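Aminoglycoside N(6')acetyltransferase (Legionella pneumophila subsp. pneumophila, PDB 3F5B) probably transfers an acetyl group to the 6'-amino group of aminoglycosides, as a GNAT-fold acetyltransferase. Local coordinates at residues Arg140-His143 and Val144-Ala148; Ile32-Pro35 and His36-Glu39; Lys18-Asn21 and Lys22-Glu26; Leu170-Glu173 and Asp174-Gln178. All coordinates share one frame; numbering follows the deposited sequence.

Contact 1: residues Arg140-His143 and Val144-Ala148. With CHX (cyclohexane), chain D; EDO (1,2-ethanediol), chain I.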
loop_
_atom_site.group_PDB
_atom_site.type_symbol
_atom_site.label_atom_id
_atom_site.label_comp_id
_atom_site.label_asym_id
_atom_site.label_seq_id
_atom_site.Cartn_x
_atom_site.Cartn_y
_atom_site.Cartn_z
ATOM N N ARG A 140 12.968 1.370 7.798
ATOM C CA ARG A 140 12.016 2.476 7.960
ATOM C C ARG A 140 10.566 2.078 7.680
ATOM O O ARG A 140 9.647 2.496 8.402
ATOM C CB ARG A 140 12.386 3.639 7.055
ATOM C CG ARG A 140 11.755 4.955 7.481
ATOM C CD ARG A 140 12.215 6.068 6.554
ATOM N NE ARG A 140 11.811 7.405 7.016
ATOM C CZ ARG A 140 10.636 7.959 6.726
ATOM N NH1 ARG A 140 10.346 9.186 7.174
ATOM N NH2 ARG A 140 9.756 7.276 5.976
ATOM N N ALA A 141 10.360 1.325 6.598
ATOM C CA ALA A 141 9.020 0.820 6.263
ATOM C C ALA A 141 8.462 -0.064 7.386
ATOM O O ALA A 141 7.325 0.123 7.829
ATOM C CB ALA A 141 9.067 0.054 4.935
ATOM N N VAL A 142 9.291 -0.997 7.880
ATOM C CA VAL A 142 8.873 -1.906 8.945
ATOM C C VAL A 142 8.418 -1.070 10.144
ATOM O O VAL A 142 7.391 -1.357 10.782
ATOM C CB VAL A 142 10.060 -2.853 9.368
ATOM C CG1 VAL A 142 9.810 -3.545 10.705
ATOM C CG2 VAL A 142 10.389 -3.868 8.260
ATOM N N HIS A 143 9.215 -0.051 10.460
ATOM C CA HIS A 143 8.938 0.837 11.586
ATOM C C HIS A 143 7.620 1.621 11.415
ATOM O O HIS A 143 6.767 1.668 12.315
ATOM C CB HIS A 143 10.105 1.811 11.788
ATOM C CG HIS A 143 9.878 2.765 12.913
ATOM N ND1 HIS A 143 10.164 2.446 14.222
ATOM C CD2 HIS A 143 9.337 4.006 12.937
ATOM C CE1 HIS A 143 9.845 3.465 14.999
ATOM N NE2 HIS A 143 9.339 4.421 14.246
ATOM N N VAL A 144 7.465 2.249 10.263
ATOM C CA VAL A 144 6.186 2.925 9.948
ATOM C C VAL A 144 5.004 1.960 10.011
ATOM O O VAL A 144 3.975 2.272 10.596
ATOM C CB VAL A 144 6.259 3.593 8.560
ATOM C CG1 VAL A 144 4.890 3.998 8.074
ATOM C CG2 VAL A 144 7.273 4.762 8.579
ATOM N N TYR A 145 5.122 0.777 9.424
ATOM C CA TYR A 145 3.949 -0.117 9.432
ATOM C C TYR A 145 3.638 -0.546 10.855
ATOM O O TYR A 145 2.475 -0.614 11.241
ATOM C CB TYR A 145 4.145 -1.340 8.522
ATOM C CG TYR A 145 4.472 -0.961 7.100
ATOM C CD1 TYR A 145 4.094 0.282 6.588
ATOM C CD2 TYR A 145 5.166 -1.829 6.276
ATOM C CE1 TYR A 145 4.390 0.647 5.297
ATOM C CE2 TYR A 145 5.462 -1.471 4.961
ATOM C CZ TYR A 145 5.075 -0.234 4.493
ATOM O OH TYR A 145 5.354 0.139 3.217
ATOM N N LYS A 146 4.673 -0.826 11.659
ATOM C CA LYS A 146 4.430 -1.135 13.071
ATOM C C LYS A 146 3.709 0.027 13.777
ATOM O O LYS A 146 2.796 -0.206 14.580
ATOM C CB LYS A 146 5.723 -1.490 13.833
ATOM C CG LYS A 146 6.235 -2.910 13.564
ATOM C CD LYS A 146 7.181 -3.395 14.655
ATOM C CE LYS A 146 8.599 -3.103 14.292
ATOM N NZ LYS A 146 9.495 -3.757 15.273
ATOM N N LYS A 147 4.142 1.256 13.509
ATOM C CA LYS A 147 3.498 2.467 14.045
ATOM C C LYS A 147 2.018 2.544 13.667
ATOM O O LYS A 147 1.215 3.024 14.447
ATOM C CB LYS A 147 4.179 3.728 13.500
ATOM C CG LYS A 147 4.929 4.571 14.502
ATOM C CD LYS A 147 5.490 5.861 13.850
ATOM C CE LYS A 147 4.696 7.136 14.182
ATOM N NZ LYS A 147 4.836 7.555 15.623
ATOM N N ALA A 148 1.695 2.085 12.453
ATOM C CA ALA A 148 0.340 2.077 11.927
ATOM C C ALA A 148 -0.495 0.964 12.540
ATOM O O ALA A 148 -1.713 0.949 12.387
ATOM C CB ALA A 148 0.353 1.972 10.378
HETATM C C1 CHX D . 7.923 -1.737 -0.683
HETATM C C2 CHX D . 6.766 -0.760 -0.913
HETATM C C3 CHX D . 5.406 -1.434 -0.689
HETATM C C4 CHX D . 5.225 -1.852 0.776
HETATM C C5 CHX D . 6.550 -2.249 1.454
HETATM C C6 CHX D . 7.646 -2.715 0.476
HETATM C C1 EDO I . 8.152 3.713 4.814
HETATM O O1 EDO I . 9.370 4.492 4.780
HETATM C C2 EDO I . 7.284 4.018 3.596
HETATM O O2 EDO I . 6.791 2.815 2.975
#
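Helix 139-148 of the GNAT fold carries Y145 into a pocket that holds a cyclohexane molecule, and A141 sits one turn before it on the same helix. The two are joined by the backbone bond from Y145 N to A141 O, 2.8 Å long. A141 O also lies over one face of the Y145 ring, nearest to Y145 CG at 3.1 Å and offset toward the rim. This follows from the first torsion of Y145, which keeps CG beside the backbone N (chi1 -56°) and lays the ring back along the preceding turn. The methyl A141 CB then meets ring atom Y145 CE2 at 3.9 Å. At the far end of the ring Y145 OH approaches cyclohexane C4 to 3.2 Å, and CHX C5 lies at the ring edge. An ethanediol molecule, probably from the crystallisation liquor, gives Y145 OH a weak hydrogen bond through O2. Its O1 accepts from R140 NH2 at 3.1 Å, at the edge of the guanidinium. R140 NH1 is held by I107 O. Farther along, V142 and K146 run side by side, with V142 CG1 3.8 Å from K146 CE. Helix 109-123 packs on one flank, where K109 touches R140, H143 and V144. Strand 164-171 meets the helix through Y166 on V142 and M168 on Y145 and K146.

Contact 2: residues Ile32-Pro35 and His36-Glu39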
loop_
_atom_site.group_PDB
_atom_site.type_symbol
_atom_site.label_atom_id
_atom_site.label_comp_id
_atom_site.label_asym_id
_atom_site.label_seq_id
_atom_site.Cartn_x
_atom_site.Cartn_y
_atom_site.Cartn_z
ATOM N N ILE A 32 8.311 6.030 -9.900
ATOM C CA ILE A 32 8.866 4.739 -9.521
ATOM C C ILE A 32 10.207 4.471 -10.176
ATOM O O ILE A 32 10.728 3.346 -10.104
ATOM C CB ILE A 32 7.875 3.592 -9.805
ATOM C CG1 ILE A 32 7.623 3.445 -11.328
ATOM C CG2 ILE A 32 6.568 3.839 -9.022
ATOM C CD1 ILE A 32 6.641 2.360 -11.707
ATOM N N HIS A 33 10.754 5.499 -10.819
ATOM C CA HIS A 33 12.143 5.489 -11.257
ATOM C C HIS A 33 13.048 6.447 -10.457
ATOM O O HIS A 33 14.207 6.696 -10.831
ATOM C CB HIS A 33 12.215 5.736 -12.772
ATOM C CG HIS A 33 11.682 4.590 -13.580
ATOM N ND1 HIS A 33 10.349 4.466 -13.922
ATOM C CD2 HIS A 33 12.303 3.493 -14.083
ATOM C CE1 HIS A 33 10.176 3.349 -14.605
ATOM N NE2 HIS A 33 11.345 2.743 -14.723
ATOM N N GLN A 34 12.541 6.977 -9.346
ATOM C CA GLN A 34 13.370 7.806 -8.473
ATOM C C GLN A 34 14.280 6.913 -7.614
ATOM O O GLN A 34 13.849 5.837 -7.157
ATOM C CB GLN A 34 12.516 8.689 -7.565
ATOM C CG GLN A 34 11.485 9.566 -8.276
ATOM C CD GLN A 34 10.610 10.297 -7.266
ATOM O OE1 GLN A 34 10.941 11.395 -6.862
ATOM N NE2 GLN A 34 9.516 9.668 -6.825
ATOM N N PRO A 35 15.538 7.361 -7.369
ATOM C CA PRO A 35 16.453 6.532 -6.580
ATOM C C PRO A 35 15.863 6.112 -5.232
ATOM O O PRO A 35 16.008 4.942 -4.848
ATOM C CB PRO A 35 17.722 7.404 -6.426
ATOM C CG PRO A 35 17.683 8.370 -7.574
ATOM C CD PRO A 35 16.174 8.609 -7.850
ATOM N N HIS A 36 15.147 7.004 -4.533
ATOM C CA HIS A 36 14.644 6.603 -3.202
ATOM C C HIS A 36 13.613 5.476 -3.277
ATOM O O HIS A 36 13.448 4.686 -2.320
ATOM C CB HIS A 36 14.141 7.788 -2.343
ATOM C CG HIS A 36 12.702 8.169 -2.574
ATOM N ND1 HIS A 36 12.316 9.097 -3.524
ATOM C CD2 HIS A 36 11.568 7.803 -1.931
ATOM C CE1 HIS A 36 11.009 9.259 -3.477
ATOM N NE2 HIS A 36 10.534 8.496 -2.509
ATOM N N ILE A 37 12.927 5.406 -4.417
ATOM C CA ILE A 37 11.964 4.364 -4.630
ATOM C C ILE A 37 12.700 3.126 -5.127
ATOM O O ILE A 37 12.389 1.992 -4.686
ATOM C CB ILE A 37 10.833 4.773 -5.647
ATOM C CG1 ILE A 37 9.916 5.882 -5.073
ATOM C CG2 ILE A 37 10.016 3.506 -6.062
ATOM C CD1 ILE A 37 9.218 5.534 -3.701
ATOM N N ASN A 38 13.656 3.322 -6.046
ATOM C CA ASN A 38 14.427 2.184 -6.572
ATOM C C ASN A 38 15.341 1.475 -5.575
ATOM O O ASN A 38 15.842 0.362 -5.841
ATOM C CB ASN A 38 15.177 2.571 -7.839
ATOM C CG ASN A 38 14.223 2.961 -8.962
ATOM O OD1 ASN A 38 14.463 3.923 -9.652
ATOM N ND2 ASN A 38 13.123 2.201 -9.133
ATOM N N GLU A 39 15.520 2.087 -4.409
ATOM C CA GLU A 39 16.173 1.376 -3.328
ATOM C C GLU A 39 15.439 0.089 -2.985
ATOM O O GLU A 39 16.059 -0.894 -2.590
ATOM C CB GLU A 39 16.325 2.235 -2.081
ATOM C CG GLU A 39 17.256 1.534 -1.060
ATOM C CD GLU A 39 17.624 2.396 0.115
ATOM O OE1 GLU A 39 17.038 3.498 0.269
ATOM O OE2 GLU A 39 18.498 1.944 0.900
#
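N38 reaches back from the short helix 35-38 to the turn before it, and this is the tight part of the contact. Its side-chain N38 ND2 donates to I32 O at 2.8 Å. The bond is bent, with an N-H...O angle of 140°, and the donor stands above the carbonyl plane. N38 ND2 also donates to L41 O, so one amide nitrogen ties together the chain before and after the helix. Q34 is the N-cap residue, and Q34 O takes the nearly straight bond from N38 N, also 2.8 Å, with a weaker one from I37 N. On the buried side I37 CG2 rests against I32 CA at 3.8 Å.

Q34 and H36 lie side by side and point the same way, with amide and ring planes 76° apart. Q34 NE2 comes within 3.7 Å of H36 CE1. H36 CG is placed between its backbone N and carbonyl carbon (chi1 87°), which turns the ring alongside Q34. Their polar ends are bound elsewhere: Q34 NE2 to C102 O and W31 O, and H36 NE2 to I101 O.

The solvent side is looser. P35 and E39 are exposed there. E39 N donates to P35 O at 2.9 Å, but the E39 side chain adds only CB, 3.9 Å from P35 O. Helix 43-57 covers the inner side through L46 and I50 on I32. Strand 94-101 lies beyond H36 through I101.

Contact 3: residues Lys18-Asn21 and Lys22-Glu26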
loop_
_atom_site.group_PDB
_atom_site.type_symbol
_atom_site.label_atom_id
_atom_site.label_comp_id
_atom_site.label_asym_id
_atom_site.label_seq_id
_atom_site.Cartn_x
_atom_site.Cartn_y
_atom_site.Cartn_z
ATOM N N LYS A 18 -7.896 7.827 -5.198
ATOM C CA LYS A 18 -8.649 7.417 -6.382
ATOM C C LYS A 18 -7.902 6.375 -7.157
ATOM O O LYS A 18 -6.690 6.346 -7.145
ATOM C CB LYS A 18 -9.022 8.585 -7.335
ATOM C CG LYS A 18 -8.396 9.953 -7.112
ATOM C CD LYS A 18 -9.238 10.820 -6.131
ATOM C CE LYS A 18 -10.307 11.798 -6.798
ATOM N NZ LYS A 18 -11.787 11.346 -6.719
ATOM N N GLN A 19 -8.648 5.546 -7.876
ATOM C CA GLN A 19 -8.046 4.648 -8.816
ATOM C C GLN A 19 -7.372 5.481 -9.888
ATOM O O GLN A 19 -7.846 6.550 -10.271
ATOM C CB GLN A 19 -9.070 3.677 -9.389
ATOM C CG GLN A 19 -9.476 2.665 -8.326
ATOM C CD GLN A 19 -10.662 1.797 -8.686
ATOM O OE1 GLN A 19 -11.090 1.739 -9.835
ATOM N NE2 GLN A 19 -11.232 1.120 -7.659
HETATM N N MSE A 20 -6.238 5.000 -10.362
HETATM C CA MSE A 20 -5.472 5.654 -11.414
HETATM C C MSE A 20 -6.256 5.774 -12.709
HETATM O O MSE A 20 -7.029 4.868 -13.046
HETATM C CB MSE A 20 -4.227 4.816 -11.689
HETATM C CG MSE A 20 -3.225 4.833 -10.564
HETATM SE SE MSE A 20 -2.171 6.445 -10.715
HETATM C CE MSE A 20 -1.305 6.087 -12.443
ATOM N N ASN A 21 -6.020 6.859 -13.439
ATOM C CA ASN A 21 -6.466 6.972 -14.824
ATOM C C ASN A 21 -5.275 7.311 -15.711
ATOM O O ASN A 21 -4.184 7.638 -15.209
ATOM C CB ASN A 21 -7.645 7.949 -14.997
ATOM C CG ASN A 21 -7.288 9.387 -14.676
ATOM O OD1 ASN A 21 -6.326 9.929 -15.201
ATOM N ND2 ASN A 21 -8.084 10.018 -13.822
ATOM N N LYS A 22 -5.450 7.192 -17.022
ATOM C CA LYS A 22 -4.348 7.369 -17.971
ATOM C C LYS A 22 -3.619 8.686 -17.840
ATOM O O LYS A 22 -2.456 8.774 -18.192
ATOM C CB LYS A 22 -4.824 7.239 -19.424
ATOM C CG LYS A 22 -5.034 5.825 -19.906
ATOM C CD LYS A 22 -5.746 5.849 -21.267
ATOM C CE LYS A 22 -5.520 4.567 -22.048
ATOM N NZ LYS A 22 -4.053 4.325 -22.261
ATOM N N SER A 23 -4.300 9.719 -17.367
ATOM C CA SER A 23 -3.682 11.030 -17.334
ATOM C C SER A 23 -2.589 11.120 -16.272
ATOM O O SER A 23 -1.796 12.057 -16.284
ATOM C CB SER A 23 -4.725 12.123 -17.136
ATOM O OG SER A 23 -5.278 11.995 -15.853
ATOM N N GLN A 24 -2.538 10.142 -15.369
ATOM C CA GLN A 24 -1.559 10.135 -14.286
ATOM C C GLN A 24 -0.475 9.105 -14.535
ATOM O O GLN A 24 0.404 8.923 -13.703
ATOM C CB GLN A 24 -2.254 9.852 -12.958
ATOM C CG GLN A 24 -3.153 10.980 -12.484
ATOM C CD GLN A 24 -4.473 10.497 -11.915
ATOM O OE1 GLN A 24 -4.943 9.382 -12.204
ATOM N NE2 GLN A 24 -5.085 11.339 -11.076
ATOM N N HIS A 25 -0.555 8.417 -15.670
ATOM C CA HIS A 25 0.368 7.339 -15.989
ATOM C C HIS A 25 1.853 7.776 -15.956
ATOM O O HIS A 25 2.680 7.172 -15.245
ATOM C CB HIS A 25 0.041 6.742 -17.369
ATOM C CG HIS A 25 0.595 5.360 -17.577
ATOM N ND1 HIS A 25 0.325 4.612 -18.703
ATOM C CD2 HIS A 25 1.403 4.592 -16.801
ATOM C CE1 HIS A 25 0.937 3.444 -18.614
ATOM N NE2 HIS A 25 1.597 3.406 -17.467
ATOM N N GLU A 26 2.181 8.821 -16.722
ATOM C CA GLU A 26 3.551 9.286 -16.798
ATOM C C GLU A 26 4.055 9.811 -15.456
ATOM O O GLU A 26 5.202 9.550 -15.092
ATOM C CB GLU A 26 3.735 10.287 -17.949
ATOM C CG GLU A 26 3.349 9.637 -19.290
ATOM C CD GLU A 26 3.876 10.345 -20.496
ATOM O OE1 GLU A 26 4.115 11.591 -20.442
ATOM O OE2 GLU A 26 4.042 9.645 -21.511
#
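This is a surface turn in which N21 and Q24 exchange hydrogen bonds, where edge strand 15-19 gives way to a 3-10 turn and then to helix 25-31. Each residue donates its backbone N to the other. N21 N gives a bond of 3.0 Å to the side-chain oxygen Q24 OE1, nearly straight at 166° and in line with the Q24 amide C=O. In return Q24 N donates to N21 O, also at 3.0 Å, but from above the carbonyl plane. Q24 CG stands beside its backbone N (chi1 -69°) and the chain bends at the next torsion, which brings the amide back toward N21 N.

The N21 side chain was modelled in two conformers. In the one given, its amide plane is 8° from that of Q24, and N21 OD1 accepts from S23 N at 3.0 Å on a lone pair in the carbonyl plane, forming an Asx turn. S23 OG also lies by N21 OD1, but that approach is too short to be trusted. The selenomethionine M20 has two conformers as well, so the 3.9 Å approach of M20 CE to Q24 CB is tentative. M20 and H25 both touch L53 and L57 of helix 43-57. K22 NZ is held by N58 OD1.

Two backbone N atoms are thus satisfied within the turn. The Q24 amide that receives N21 N is itself held by Y70 OH, which ties the turn to strand 65-71.

Contact 4: residues Leu170-Glu173 and Asp174-Gln178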
loop_
_atom_site.group_PDB
_atom_site.type_symbol
_atom_site.label_atom_id
_atom_site.label_comp_id
_atom_site.label_asym_id
_atom_site.label_seq_id
_atom_site.Cartn_x
_atom_site.Cartn_y
_atom_site.Cartn_z
ATOM N N LEU A 170 -2.779 -6.240 9.684
ATOM C CA LEU A 170 -3.532 -5.235 10.441
ATOM C C LEU A 170 -5.009 -5.604 10.507
ATOM O O LEU A 170 -5.603 -5.947 9.489
ATOM C CB LEU A 170 -3.356 -3.848 9.814
ATOM C CG LEU A 170 -4.139 -2.661 10.391
ATOM C CD1 LEU A 170 -3.833 -2.465 11.860
ATOM C CD2 LEU A 170 -3.798 -1.410 9.612
ATOM N N CYS A 171 -5.583 -5.517 11.705
ATOM C CA CYS A 171 -7.008 -5.760 11.892
ATOM C C CYS A 171 -7.810 -4.464 11.743
ATOM O O CYS A 171 -7.707 -3.563 12.575
ATOM C CB CYS A 171 -7.266 -6.413 13.248
ATOM S SG CYS A 171 -8.996 -6.484 13.688
ATOM N N ILE A 172 -8.612 -4.389 10.684
ATOM C CA ILE A 172 -9.378 -3.170 10.393
ATOM C C ILE A 172 -10.311 -2.786 11.551
ATOM O O ILE A 172 -10.437 -1.606 11.881
ATOM C CB ILE A 172 -10.076 -3.271 9.013
ATOM C CG1 ILE A 172 -8.991 -3.477 7.927
ATOM C CG2 ILE A 172 -11.020 -2.082 8.730
ATOM C CD1 ILE A 172 -9.473 -3.382 6.478
ATOM N N GLU A 173 -10.909 -3.776 12.210
ATOM C CA GLU A 173 -11.828 -3.472 13.303
ATOM C C GLU A 173 -11.113 -2.954 14.557
ATOM O O GLU A 173 -11.639 -2.083 15.242
ATOM C CB GLU A 173 -12.770 -4.641 13.589
ATOM C CG GLU A 173 -13.843 -4.877 12.486
ATOM C CD GLU A 173 -14.796 -3.679 12.219
ATOM O OE1 GLU A 173 -15.372 -3.107 13.170
ATOM O OE2 GLU A 173 -14.995 -3.322 11.032
ATOM N N ASP A 174 -9.902 -3.440 14.823
ATOM C CA ASP A 174 -9.042 -2.822 15.834
ATOM C C ASP A 174 -8.714 -1.391 15.464
ATOM O O ASP A 174 -8.776 -0.505 16.314
ATOM C CB ASP A 174 -7.729 -3.573 15.993
ATOM C CG ASP A 174 -7.878 -4.842 16.778
ATOM O OD1 ASP A 174 -8.808 -4.941 17.606
ATOM O OD2 ASP A 174 -7.059 -5.763 16.565
ATOM N N LEU A 175 -8.353 -1.175 14.201
ATOM C CA LEU A 175 -8.055 0.168 13.713
ATOM C C LEU A 175 -9.201 1.124 14.039
ATOM O O LEU A 175 -8.972 2.188 14.602
ATOM C CB LEU A 175 -7.754 0.184 12.208
ATOM C CG LEU A 175 -7.653 1.586 11.563
ATOM C CD1 LEU A 175 -6.628 2.470 12.285
ATOM C CD2 LEU A 175 -7.346 1.542 10.048
ATOM N N LYS A 176 -10.427 0.736 13.688
ATOM C CA LYS A 176 -11.609 1.560 13.966
ATOM C C LYS A 176 -11.819 1.834 15.459
ATOM O O LYS A 176 -11.995 2.981 15.876
ATOM C CB LYS A 176 -12.864 0.909 13.375
ATOM C CG LYS A 176 -12.840 0.800 11.846
ATOM C CD LYS A 176 -14.157 0.246 11.346
ATOM C CE LYS A 176 -14.100 -0.082 9.871
ATOM N NZ LYS A 176 -15.387 -0.694 9.416
ATOM N N LYS A 177 -11.790 0.784 16.264
ATOM C CA LYS A 177 -12.028 0.933 17.691
ATOM C C LYS A 177 -10.964 1.820 18.340
ATOM O O LYS A 177 -11.247 2.535 19.302
ATOM C CB LYS A 177 -12.123 -0.429 18.376
ATOM C CG LYS A 177 -13.466 -1.115 18.177
ATOM C CD LYS A 177 -13.422 -2.577 18.590
ATOM C CE LYS A 177 -14.750 -3.276 18.299
ATOM N NZ LYS A 177 -14.613 -4.768 18.353
ATOM N N GLN A 178 -9.754 1.790 17.785
ATOM C CA GLN A 178 -8.639 2.586 18.292
ATOM C C GLN A 178 -8.532 3.937 17.590
ATOM O O GLN A 178 -7.725 4.785 17.981
ATOM C CB GLN A 178 -7.331 1.805 18.164
ATOM C CG GLN A 178 -7.255 0.601 19.103
ATOM C CD GLN A 178 -5.828 0.144 19.381
ATOM O OE1 GLN A 178 -5.093 -0.253 18.469
ATOM N NE2 GLN A 178 -5.438 0.184 20.654
#
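C171 and D174 meet at the start of helix 172-178. With chi1 at 170° the sulfur points away from the backbone N of C171 and toward the first turn. In the C171 conformer given, one of two, C171 SG accepts from D174 N at 3.4 Å. The bond is close to straight. The D174 carboxylate folds back over the same side chain, with D174 OD2 3.4 Å from C171 CB in that conformer. C171 holds the N-cap position, and its cap is probably a thiol, where the acceptor is more often an oxygen. C171 O takes the first regular helical bond, from L175 N at 3.0 Å. The junction joins strand 164-171 to the C-terminal helix.

E173 is folded. Its chain bends at the second torsion (chi2 -60°), which turns the carboxylate along the helix toward K176. K176 is fully extended beyond CG and crosses it, so K176 NZ reaches E173 OE2 at 3.1 Å in a salt bridge, on the syn side of the carboxylate and tilted 25° from its plane. The ammonium has a second partner in S125 O. Part of the way along, K176 CE lies 3.8 Å from I172 CG2. L175 faces inward onto H117 and L121 of helix 109-123, and I172 packs on I120 of the same helix.

Contacts 1, 2 and 4 are partly buried, while contact 3 lies at the surface. Contacts 1 and 4 come into loose packing contact at A148 and L170, in the L170 conformer given, and helix 109-123 packs against both. Contacts 2 and 3 occupy successive helices near the start of the chain, and helix 43-57 backs both. Contacts 3 and 4 reach the same sheet, one at edge strand 15-19 and the other at strand 164-171, on opposite sides of the chain's centre. Their chemistry differs with place. Contact 1 sets an aromatic ring at a ligand pocket. Contacts 2 and 3 rely on amide side chains in turns. Contact 4 combines a probable thiol cap with a salt bridge.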